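Local coordinates for protein SAS-6 (Leishmania major, PDB 4CKM) that probably builds the centre of the ninefold cartwheel from which centrioles and basal bodies grow, this chain being the protein's N-terminal head domain, at residues N73-D85 with F91-N103. Sequence-based numbering, arbitrary orientation.
Sequences NGVTRVVLVRLTD and FLFELELLEDDYN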
ATOM      1  N   ASN A  73      10.556  -8.621 -31.264  1.00 37.61           N
ATOM      2  CA  ASN A  73      10.272  -9.336 -32.498  1.00 35.06           C
ATOM      3  C   ASN A  73       8.817  -9.393 -32.829  1.00 33.12           C
ATOM      4  O   ASN A  73       8.399 -10.225 -33.629  1.00 32.60           O
ATOM      5  CB  ASN A  73      10.819 -10.747 -32.410  1.00 34.15           C
ATOM      6  CG  ASN A  73      12.315 -10.767 -32.238  1.00 35.09           C
ATOM      7  OD1 ASN A  73      13.060 -10.300 -33.109  1.00 35.15           O
ATOM      8  ND2 ASN A  73      12.770 -11.290 -31.112  1.00 32.64           N
ATOM      9  N   GLY A  74       8.030  -8.526 -32.201  1.00 34.54           N
ATOM     10  CA  GLY A  74       6.595  -8.483 -32.449  1.00 33.15           C
ATOM     11  C   GLY A  74       5.811  -9.625 -31.834  1.00 33.20           C
ATOM     12  O   GLY A  74       4.621  -9.740 -32.090  1.00 36.30           O
ATOM     13  N   VAL A  75       6.440 -10.477 -31.022  1.00 35.60           N
ATOM     14  CA  VAL A  75       5.714 -11.664 -30.500  1.00 36.56           C
ATOM     15  C   VAL A  75       5.426 -11.641 -28.989  1.00 34.46           C
ATOM     16  O   VAL A  75       4.727 -12.494 -28.515  1.00 35.60           O
ATOM     17  CB  VAL A  75       6.417 -13.008 -30.844  1.00 38.05           C
ATOM     18  CG1 VAL A  75       6.626 -13.129 -32.341  1.00 38.49           C
ATOM     19  CG2 VAL A  75       7.728 -13.176 -30.092  1.00 38.51           C
ATOM     20  N   THR A  76       5.964 -10.695 -28.237  1.00 35.42           N
ATOM     21  CA  THR A  76       5.683 -10.638 -26.812  1.00 38.73           C
ATOM     22  C   THR A  76       4.229 -10.226 -26.557  1.00 37.65           C
ATOM     23  O   THR A  76       3.748  -9.219 -27.109  1.00 36.43           O
ATOM     24  CB  THR A  76       6.591  -9.613 -26.135  1.00 41.23           C
ATOM     25  OG1 THR A  76       7.924  -9.773 -26.622  1.00 44.32           O
ATOM     26  CG2 THR A  76       6.591  -9.794 -24.637  1.00 42.20           C
ATOM     27  N   ARG A  77       3.527 -10.987 -25.725  1.00 37.32           N
ATOM     28  CA  ARG A  77       2.203 -10.555 -25.256  1.00 38.45           C
ATOM     29  C   ARG A  77       2.340  -9.267 -24.446  1.00 36.66           C
ATOM     30  O   ARG A  77       3.263  -9.128 -23.632  1.00 33.92           O
ATOM     31  CB  ARG A  77       1.547 -11.631 -24.399  1.00 41.60           C
ATOM     32  CG  ARG A  77       1.157 -12.870 -25.176  1.00 44.50           C
ATOM     33  CD  ARG A  77       0.364 -13.811 -24.297  1.00 51.43           C
ATOM     34  NE  ARG A  77       0.309 -15.145 -24.872  1.00 63.20           N
ATOM     35  CZ  ARG A  77      -0.427 -15.504 -25.927  1.00 73.96           C
ATOM     36  NH1 ARG A  77      -1.219 -14.639 -26.569  1.00 72.78           N
ATOM     37  NH2 ARG A  77      -0.366 -16.761 -26.354  1.00 85.23           N
ATOM     38  N   VAL A  78       1.438  -8.325 -24.691  1.00 33.97           N
ATOM     39  CA  VAL A  78       1.403  -7.067 -23.933  1.00 33.90           C
ATOM     40  C   VAL A  78       0.022  -6.767 -23.362  1.00 32.52           C
ATOM     41  O   VAL A  78      -1.017  -7.196 -23.890  1.00 31.26           O
ATOM     42  CB  VAL A  78       1.783  -5.836 -24.796  1.00 36.78           C
ATOM     43  CG1 VAL A  78       3.127  -6.026 -25.441  1.00 40.00           C
ATOM     44  CG2 VAL A  78       0.768  -5.577 -25.890  1.00 38.91           C
ATOM     45  N   VAL A  79       0.028  -5.971 -22.308  1.00 32.38           N
ATOM     46  CA  VAL A  79      -1.178  -5.397 -21.755  1.00 32.63           C
ATOM     47  C   VAL A  79      -1.014  -3.902 -21.808  1.00 31.99           C
ATOM     48  O   VAL A  79      -0.024  -3.361 -21.298  1.00 31.73           O
ATOM     49  CB  VAL A  79      -1.364  -5.831 -20.297  1.00 34.94           C
ATOM     50  CG1 VAL A  79      -2.514  -5.080 -19.660  1.00 37.76           C
ATOM     51  CG2 VAL A  79      -1.609  -7.325 -20.232  1.00 36.34           C
ATOM     52  N   LEU A  80      -1.976  -3.235 -22.429  1.00 33.36           N
ATOM     53  CA  LEU A  80      -1.972  -1.788 -22.523  1.00 35.77           C
ATOM     54  C   LEU A  80      -3.106  -1.231 -21.643  1.00 36.24           C
ATOM     55  O   LEU A  80      -4.260  -1.671 -21.738  1.00 36.51           O
ATOM     56  CB  LEU A  80      -2.156  -1.358 -23.969  1.00 38.55           C
ATOM     57  CG  LEU A  80      -2.308   0.152 -24.142  1.00 44.04           C
ATOM     58  CD1 LEU A  80      -0.977   0.866 -23.973  1.00 46.21           C
ATOM     59  CD2 LEU A  80      -2.913   0.480 -25.497  1.00 46.51           C
ATOM     60  N   VAL A  81      -2.749  -0.262 -20.807  1.00 34.15           N
ATOM     61  CA  VAL A  81      -3.677   0.479 -19.965  1.00 33.11           C
ATOM     62  C   VAL A  81      -3.472   1.953 -20.304  1.00 34.68           C
ATOM     63  O   VAL A  81      -2.389   2.516 -20.067  1.00 33.50           O
ATOM     64  CB  VAL A  81      -3.380   0.277 -18.456  1.00 32.50           C
ATOM     65  CG1 VAL A  81      -4.289   1.133 -17.581  1.00 33.65           C
ATOM     66  CG2 VAL A  81      -3.552  -1.174 -18.065  1.00 33.12           C
ATOM     67  N   ARG A  82      -4.525   2.567 -20.833  1.00 34.05           N
ATOM     68  CA  ARG A  82      -4.505   3.940 -21.258  1.00 36.42           C
ATOM     69  C   ARG A  82      -5.547   4.789 -20.504  1.00 36.60           C
ATOM     70  O   ARG A  82      -6.694   4.381 -20.283  1.00 34.94           O
ATOM     71  CB  ARG A  82      -4.798   3.979 -22.741  1.00 39.39           C
ATOM     72  CG  ARG A  82      -4.863   5.362 -23.344  1.00 44.49           C
ATOM     73  CD  ARG A  82      -5.407   5.283 -24.765  1.00 47.45           C
ATOM     74  NE  ARG A  82      -4.386   4.799 -25.687  1.00 52.52           N
ATOM     75  CZ  ARG A  82      -4.609   4.035 -26.754  1.00 55.69           C
ATOM     76  NH1 ARG A  82      -5.836   3.622 -27.070  1.00 56.95           N
ATOM     77  NH2 ARG A  82      -3.577   3.672 -27.507  1.00 56.06           N
ATOM     78  N   LEU A  83      -5.134   5.993 -20.161  1.00 37.05           N
ATOM     79  CA  LEU A  83      -5.970   6.947 -19.494  1.00 37.43           C
ATOM     80  C   LEU A  83      -6.038   8.192 -20.367  1.00 38.59           C
ATOM     81  O   LEU A  83      -4.996   8.723 -20.776  1.00 36.01           O
ATOM     82  CB  LEU A  83      -5.312   7.284 -18.176  1.00 38.49           C
ATOM     83  CG  LEU A  83      -6.206   7.604 -17.004  1.00 42.01           C
ATOM     84  CD1 LEU A  83      -7.177   6.469 -16.752  1.00 41.23           C
ATOM     85  CD2 LEU A  83      -5.319   7.860 -15.787  1.00 43.38           C
ATOM     86  N   THR A  84      -7.246   8.655 -20.671  1.00 39.31           N
ATOM     87  CA  THR A  84      -7.391   9.889 -21.453  1.00 42.88           C
ATOM     88  C   THR A  84      -8.366  10.868 -20.837  1.00 43.11           C
ATOM     89  O   THR A  84      -9.165  10.511 -19.969  1.00 46.30           O
ATOM     90  CB  THR A  84      -7.873   9.596 -22.881  1.00 42.89           C
ATOM     91  OG1 THR A  84      -9.072   8.820 -22.828  1.00 44.56           O
ATOM     92  CG2 THR A  84      -6.829   8.834 -23.644  1.00 44.31           C
ATOM     93  N   ASP A  85      -8.282  12.110 -21.290  1.00 46.29           N
ATOM     94  CA  ASP A  85      -9.290  13.129 -20.986  1.00 49.52           C
ATOM     95  C   ASP A  85     -10.057  13.539 -22.269  1.00 50.76           C
ATOM     96  O   ASP A  85      -9.470  14.139 -23.173  1.00 50.77           O
ATOM     97  CB  ASP A  85      -8.642  14.350 -20.352  1.00 51.04           C
ATOM     98  CG  ASP A  85      -9.661  15.282 -19.711  1.00 53.64           C
ATOM     99  OD1 ASP A  85     -10.830  15.318 -20.139  1.00 56.69           O
ATOM    100  OD2 ASP A  85      -9.298  15.980 -18.756  1.00 57.98           O
ATOM    101  N   PHE A  91      -3.672  15.135 -22.775  1.00 60.22           N
ATOM    102  CA  PHE A  91      -3.771  14.215 -21.649  1.00 53.81           C
ATOM    103  C   PHE A  91      -3.981  12.803 -22.150  1.00 48.78           C
ATOM    104  O   PHE A  91      -5.097  12.393 -22.457  1.00 47.02           O
ATOM    105  CB  PHE A  91      -4.912  14.608 -20.719  1.00 50.81           C
ATOM    106  CG  PHE A  91      -4.869  13.921 -19.388  1.00 46.83           C
ATOM    107  CD1 PHE A  91      -5.286  12.597 -19.248  1.00 44.67           C
ATOM    108  CD2 PHE A  91      -4.412  14.592 -18.266  1.00 44.15           C
ATOM    109  CE1 PHE A  91      -5.244  11.975 -18.019  1.00 39.15           C
ATOM    110  CE2 PHE A  91      -4.396  13.971 -17.029  1.00 40.54           C
ATOM    111  CZ  PHE A  91      -4.799  12.662 -16.911  1.00 38.90           C
ATOM    112  N   LEU A  92      -2.879  12.076 -22.224  1.00 47.58           N
ATOM    113  CA  LEU A  92      -2.870  10.708 -22.720  1.00 48.14           C
ATOM    114  C   LEU A  92      -1.717  10.012 -22.048  1.00 44.36           C
ATOM    115  O   LEU A  92      -0.577  10.369 -22.302  1.00 42.71           O
ATOM    116  CB  LEU A  92      -2.672  10.694 -24.230  1.00 49.38           C
ATOM    117  CG  LEU A  92      -2.304   9.356 -24.884  1.00 52.62           C
ATOM    118  CD1 LEU A  92      -3.354   8.298 -24.584  1.00 53.90           C
ATOM    119  CD2 LEU A  92      -2.130   9.518 -26.393  1.00 53.84           C
ATOM    120  N   PHE A  93      -2.010   9.065 -21.154  1.00 40.29           N
ATOM    121  CA  PHE A  93      -0.966   8.349 -20.431  1.00 39.69           C
ATOM    122  C   PHE A  93      -1.179   6.843 -20.591  1.00 40.64           C
ATOM    123  O   PHE A  93      -2.317   6.369 -20.562  1.00 39.70           O
ATOM    124  CB  PHE A  93      -0.962   8.691 -18.944  1.00 39.43           C
ATOM    125  CG  PHE A  93      -0.658  10.126 -18.633  1.00 39.56           C
ATOM    126  CD1 PHE A  93      -1.602  11.125 -18.878  1.00 40.82           C
ATOM    127  CD2 PHE A  93       0.538  10.473 -18.026  1.00 40.07           C
ATOM    128  CE1 PHE A  93      -1.328  12.443 -18.568  1.00 42.21           C
ATOM    129  CE2 PHE A  93       0.821  11.791 -17.703  1.00 41.28           C
ATOM    130  CZ  PHE A  93      -0.112  12.779 -17.967  1.00 41.61           C
ATOM    131  N   GLU A  94      -0.079   6.104 -20.721  1.00 40.59           N
ATOM    132  CA  GLU A  94      -0.124   4.669 -20.987  1.00 40.65           C
ATOM    133  C   GLU A  94       0.901   3.888 -20.187  1.00 38.25           C
ATOM    134  O   GLU A  94       2.014   4.341 -19.948  1.00 32.45           O
ATOM    135  CB  GLU A  94       0.148   4.390 -22.451  1.00 42.55           C
ATOM    136  CG  GLU A  94      -0.894   4.947 -23.395  1.00 48.05           C
ATOM    137  CD  GLU A  94      -0.631   4.572 -24.843  1.00 52.43           C
ATOM    138  OE1 GLU A  94       0.537   4.252 -25.170  1.00 53.96           O
ATOM    139  OE2 GLU A  94      -1.596   4.587 -25.644  1.00 52.28           O
ATOM    140  N   LEU A  95       0.468   2.720 -19.745  1.00 39.81           N
ATOM    141  CA  LEU A  95       1.342   1.691 -19.266  1.00 40.47           C
ATOM    142  C   LEU A  95       1.257   0.581 -20.279  1.00 41.44           C
ATOM    143  O   LEU A  95       0.167   0.130 -20.638  1.00 36.51           O
ATOM    144  CB  LEU A  95       0.872   1.139 -17.932  1.00 41.39           C
ATOM    145  CG  LEU A  95       1.573  -0.171 -17.542  1.00 43.58           C
ATOM    146  CD1 LEU A  95       3.032   0.107 -17.224  1.00 44.95           C
ATOM    147  CD2 LEU A  95       0.909  -0.852 -16.366  1.00 42.56           C
ATOM    148  N   GLU A  96       2.410   0.109 -20.708  1.00 43.80           N
ATOM    149  CA  GLU A  96       2.450  -1.035 -21.587  1.00 48.40           C
ATOM    150  C   GLU A  96       3.250  -2.096 -20.884  1.00 43.50           C
ATOM    151  O   GLU A  96       4.429  -1.918 -20.620  1.00 44.54           O
ATOM    152  CB  GLU A  96       3.086  -0.662 -22.893  1.00 54.50           C
ATOM    153  CG  GLU A  96       2.863  -1.695 -23.967  1.00 67.49           C
ATOM    154  CD  GLU A  96       3.624  -1.339 -25.219  1.00 74.35           C
ATOM    155  OE1 GLU A  96       3.374  -0.229 -25.758  1.00 79.43           O
ATOM    156  OE2 GLU A  96       4.497  -2.143 -25.617  1.00 73.03           O
ATOM    157  N   LEU A  97       2.602  -3.194 -20.553  1.00 39.07           N
ATOM    158  CA  LEU A  97       3.249  -4.205 -19.756  1.00 40.18           C
ATOM    159  C   LEU A  97       3.551  -5.454 -20.594  1.00 36.00           C
ATOM    160  O   LEU A  97       2.652  -6.106 -21.125  1.00 31.66           O
ATOM    161  CB  LEU A  97       2.361  -4.514 -18.570  1.00 42.70           C
ATOM    162  CG  LEU A  97       2.892  -5.546 -17.584  1.00 49.80           C
ATOM    163  CD1 LEU A  97       4.273  -5.202 -17.017  1.00 51.22           C
ATOM    164  CD2 LEU A  97       1.852  -5.694 -16.487  1.00 51.19           C
ATOM    165  N   LEU A  98       4.829  -5.761 -20.735  1.00 38.10           N
ATOM    166  CA  LEU A  98       5.264  -6.944 -21.510  1.00 38.94           C
ATOM    167  C   LEU A  98       5.312  -8.181 -20.611  1.00 36.00           C
ATOM    168  O   LEU A  98       5.774  -8.103 -19.469  1.00 35.97           O
ATOM    169  CB  LEU A  98       6.649  -6.710 -22.115  1.00 43.24           C
ATOM    170  CG  LEU A  98       6.924  -5.453 -22.956  1.00 47.93           C
ATOM    171  CD1 LEU A  98       8.318  -5.501 -23.592  1.00 47.76           C
ATOM    172  CD2 LEU A  98       5.881  -5.304 -24.041  1.00 48.48           C
ATOM    173  N   GLU A  99       4.855  -9.314 -21.119  1.00 34.55           N
ATOM    174  CA  GLU A  99       4.987 -10.587 -20.397  1.00 38.00           C
ATOM    175  C   GLU A  99       6.412 -10.873 -19.914  1.00 41.95           C
ATOM    176  O   GLU A  99       6.598 -11.414 -18.851  1.00 46.87           O
ATOM    177  CB  GLU A  99       4.501 -11.715 -21.263  1.00 39.94           C
ATOM    178  CG  GLU A  99       4.560 -13.058 -20.580  1.00 44.75           C
ATOM    179  CD  GLU A  99       3.580 -14.047 -21.165  1.00 48.06           C
ATOM    180  OE1 GLU A  99       3.229 -13.928 -22.358  1.00 49.06           O
ATOM    181  OE2 GLU A  99       3.150 -14.955 -20.417  1.00 55.08           O
ATOM    182  N   ASP A 100       7.407 -10.474 -20.694  1.00 47.19           N
ATOM    183  CA  ASP A 100       8.825 -10.537 -20.311  1.00 50.97           C
ATOM    184  C   ASP A 100       9.146  -9.955 -18.969  1.00 48.65           C
ATOM    185  O   ASP A 100      10.017 -10.457 -18.290  1.00 49.76           O
ATOM    186  CB  ASP A 100       9.676  -9.733 -21.301  1.00 54.31           C
ATOM    187  CG  ASP A 100       9.806 -10.405 -22.606  1.00 62.04           C
ATOM    188  OD1 ASP A 100       9.302 -11.547 -22.728  1.00 61.53           O
ATOM    189  OD2 ASP A 100      10.400  -9.786 -23.519  1.00 78.37           O
ATOM    190  N   ASP A 101       8.511  -8.840 -18.636  1.00 45.47           N
ATOM    191  CA  ASP A 101       8.765  -8.183 -17.376  1.00 44.53           C
ATOM    192  C   ASP A 101       7.767  -8.560 -16.283  1.00 40.87           C
ATOM    193  O   ASP A 101       7.809  -7.997 -15.200  1.00 42.24           O
ATOM    194  CB  ASP A 101       8.721  -6.693 -17.605  1.00 48.32           C
ATOM    195  CG  ASP A 101       9.684  -6.264 -18.664  1.00 54.75           C
ATOM    196  OD1 ASP A 101      10.878  -6.529 -18.472  1.00 62.48           O
ATOM    197  OD2 ASP A 101       9.259  -5.688 -19.690  1.00 61.39           O
ATOM    198  N   TYR A 102       6.860  -9.492 -16.551  1.00 37.60           N
ATOM    199  CA  TYR A 102       5.756  -9.685 -15.624  1.00 38.66           C
ATOM    200  C   TYR A 102       6.211 -10.243 -14.287  1.00 39.32           C
ATOM    201  O   TYR A 102       5.757  -9.791 -13.240  1.00 40.16           O
ATOM    202  CB  TYR A 102       4.658 -10.570 -16.187  1.00 35.64           C
ATOM    203  CG  TYR A 102       3.469 -10.654 -15.233  1.00 37.28           C
ATOM    204  CD1 TYR A 102       2.719  -9.518 -14.934  1.00 34.95           C
ATOM    205  CD2 TYR A 102       3.111 -11.859 -14.615  1.00 35.12           C
ATOM    206  CE1 TYR A 102       1.625  -9.582 -14.082  1.00 35.47           C
ATOM    207  CE2 TYR A 102       2.032 -11.926 -13.756  1.00 35.87           C
ATOM    208  CZ  TYR A 102       1.291 -10.771 -13.492  1.00 36.63           C
ATOM    209  OH  TYR A 102       0.223 -10.806 -12.639  1.00 33.19           O
ATOM    210  N   ASN A 103       7.125 -11.199 -14.317  1.00 39.79           N
ATOM    211  CA  ASN A 103       7.587 -11.812 -13.089  1.00 43.28           C
ATOM    212  C   ASN A 103       8.152 -10.844 -12.097  1.00 41.00           C
ATOM    213  O   ASN A 103       7.844 -10.925 -10.906  1.00 41.78           O
ATOM    214  CB  ASN A 103       8.569 -12.930 -13.384  1.00 45.90           C
ATOM    215  CG  ASN A 103       7.876 -14.127 -13.983  1.00 50.83           C
ATOM    216  OD1 ASN A 103       6.675 -14.341 -13.766  1.00 60.68           O
ATOM    217  ND2 ASN A 103       8.610 -14.910 -14.740  1.00 56.59           N
TER
HETATM  218  O   HOH W   1       4.942 -13.210 -24.356  1.00 39.78           O
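V79 pairs with L97, V81 with L95 and L83 with F93 as the hydrogen-bonded pairs of an antiparallel beta hairpin in the sheet of the SAS-6 N-terminal domain, and their side chains form its tightly packed face. Each pair is joined by two backbone bonds, the shortest from L97 N to V79 O at 2.7 Å. Branched valines suit the extended backbone, and leucine and phenylalanine the buried side; V79 CB lies 4.3 Å from L97 CB. Near the turn, F93 CE1 sits 3.6 Å above the centre of the F91 ring, while F93 itself meets F140 of strand 136-142 edge-to-face.

The face with V78, L80, R82, L92, E94 and E96 is more polar and partly open to solvent, so a long arginine and glutamate can pair across it. Side by side, R82 NE (2.8 Å) and R82 NH2 (2.9 Å) both donate to E94 OE2 through bent bonds, NE to its anti lone pair, NH2 nearly along the C-O axis. The guanidinium, turned by the bend at chi3 (-77°), lies 29° from the carboxylate plane. L80 CD2 lies over the rim of one guanidinium face, and L92 CD1 packs on R82 CG at 3.5 Å. The loose end is at R77, where a water links R77 N to E99 OE1.

Strand 76-85 also bonds to strand 57-70, where R59 holds D85. Helix 117-130 covers the valine-leucine face through F118, P119 and L122, while L173 of strand 165-175 meets L83, F93 and L95.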